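PDB 6WQV: endoglucanase from Ruminococcus champanellensis, which probably hydrolyses internal beta-1,4 linkages of cellulose and related plant cell-wall polysaccharides, as a broad-specificity endoglucanase of glycoside hydrolase family 5. Local coordinates for residues Ala47-Ala52 with Ile81-Ser86. Residues are numbered along the deposited sequence; the frame is centred on the assembly and turned at random.
Sequences AQSETA and IDHTGS
Ser49 meets the outer edge of the His83 imidazole, and this pair makes up nearly all of the 77 Å² buried between Ala47-Ala52, whose first four residues end a short helix, and Ile81-Ser86. The tight part is the approach of Ser49 OG to His83 CE1, at 2.9 Å, with His83 NE2 3.2 Å from the same oxygen. Ser49 CB lies in the ring plane at the edge, 3.7 Å from His83 CE1, and OG close to that plane, an edge-on meeting rather than a stack. His83 CG stands anti to the carbonyl carbon (chi1 -43°), carrying CE1 and NE2 out to the serine; Asp82 CB sits 4.2 Å above one face, displaced toward the rim, and Trp96 stacks on the imidazole.

On the looser side a single water bridges the two segments, lying 2.7 Å from Ser49 OG and donating to Asp82 OD2 at 2.8 Å. Direct contact is lacking here, as Asp82 CB stays 5.0 Å from Ser49 OG. The Asp82 carboxylate is also held by Thr38 OG1 and Thr37 N, which should fix its rotation.

Were His83 replaced by alanine, the imidazole edge facing Ser49 would be gone, which would probably open a gap and leave Trp96 without its stacking partner. The contact joins helix 46-50, after the first barrel strand, to the loop after strand 73-76; the Ser49 side chain lies about 12 Å from a bound beta-D-glucopyranose. These are neighbouring beta-to-alpha connections at the C-terminal end of the (beta/alpha)8 (TIM) barrel, which carries the substrate cleft in family 5 glycosidases.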
# COMPACT_ATOMS: atom_id res chain seq x y z
N ALA A 47 20.06 5.53 -5.47
CA ALA A 47 19.81 6.96 -5.32
C ALA A 47 19.06 7.52 -6.53
O ALA A 47 18.17 8.36 -6.37
CB ALA A 47 21.13 7.70 -5.10
N GLN A 48 19.40 7.06 -7.73
CA GLN A 48 18.70 7.53 -8.92
C GLN A 48 17.22 7.18 -8.87
O GLN A 48 16.37 7.97 -9.29
CB GLN A 48 19.35 6.96 -10.18
CG GLN A 48 20.67 7.62 -10.51
CD GLN A 48 21.45 6.90 -11.60
OE1 GLN A 48 21.29 5.70 -11.82
NE2 GLN A 48 22.32 7.63 -12.27
N SER A 49 16.89 5.98 -8.37
CA SER A 49 15.49 5.59 -8.24
C SER A 49 14.78 6.41 -7.17
O SER A 49 13.71 6.98 -7.41
CB SER A 49 15.39 4.11 -7.88
OG SER A 49 15.85 3.28 -8.94
N GLU A 50 15.35 6.46 -5.96
CA GLU A 50 14.64 7.05 -4.84
C GLU A 50 14.32 8.52 -5.08
O GLU A 50 13.30 9.01 -4.58
CB GLU A 50 15.47 6.87 -3.56
CG GLU A 50 14.79 7.39 -2.29
CD GLU A 50 15.45 6.92 -1.00
OE1 GLU A 50 16.40 6.10 -1.04
OE2 GLU A 50 15.01 7.38 0.08
N THR A 51 15.15 9.22 -5.83
CA THR A 51 14.99 10.65 -6.08
C THR A 51 14.41 10.95 -7.46
O THR A 51 14.38 12.11 -7.87
CB THR A 51 16.33 11.38 -5.91
OG1 THR A 51 17.28 10.93 -6.89
CG2 THR A 51 16.90 11.13 -4.52
N ALA A 52 13.90 9.94 -8.16
CA ALA A 52 13.49 10.13 -9.54
C ALA A 52 12.19 10.92 -9.67
O ALA A 52 11.96 11.54 -10.71
CB ALA A 52 13.35 8.78 -10.23
N ILE A 81 11.21 -3.69 -9.93
CA ILE A 81 11.45 -4.06 -11.33
C ILE A 81 12.80 -3.54 -11.84
O ILE A 81 13.54 -4.27 -12.51
CB ILE A 81 10.28 -3.60 -12.21
CG1 ILE A 81 10.49 -4.03 -13.66
CG2 ILE A 81 10.09 -2.09 -12.14
CD1 ILE A 81 9.32 -3.70 -14.57
N ASP A 82 13.13 -2.28 -11.56
CA ASP A 82 14.37 -1.73 -12.10
C ASP A 82 15.61 -2.20 -11.34
O ASP A 82 16.72 -1.78 -11.68
CB ASP A 82 14.34 -0.20 -12.12
CG ASP A 82 13.18 0.34 -12.91
OD1 ASP A 82 12.88 -0.19 -14.01
OD2 ASP A 82 12.56 1.31 -12.42
N HIS A 83 15.43 -3.06 -10.33
CA HIS A 83 16.50 -3.60 -9.50
C HIS A 83 16.50 -5.12 -9.50
O HIS A 83 17.08 -5.73 -8.60
CB HIS A 83 16.34 -3.09 -8.07
CG HIS A 83 15.98 -1.64 -8.01
ND1 HIS A 83 16.92 -0.64 -8.11
CD2 HIS A 83 14.78 -1.02 -7.93
CE1 HIS A 83 16.32 0.54 -8.07
NE2 HIS A 83 15.02 0.33 -7.95
N THR A 84 15.84 -5.73 -10.48
CA THR A 84 15.69 -7.18 -10.56
C THR A 84 16.42 -7.69 -11.80
O THR A 84 16.23 -7.15 -12.90
CB THR A 84 14.21 -7.55 -10.65
OG1 THR A 84 13.50 -7.09 -9.50
CG2 THR A 84 14.02 -9.05 -10.77
N GLY A 85 17.22 -8.74 -11.63
CA GLY A 85 17.97 -9.33 -12.72
C GLY A 85 17.13 -10.23 -13.61
O GLY A 85 15.91 -10.33 -13.47
N SER A 86 17.81 -10.90 -14.53
CA SER A 86 17.11 -11.67 -15.54
C SER A 86 16.62 -13.00 -14.98
O SER A 86 17.08 -13.49 -13.95
CB SER A 86 18.05 -11.95 -16.72
OG SER A 86 19.24 -12.57 -16.26
O HOH W 1 13.65 3.02 -10.45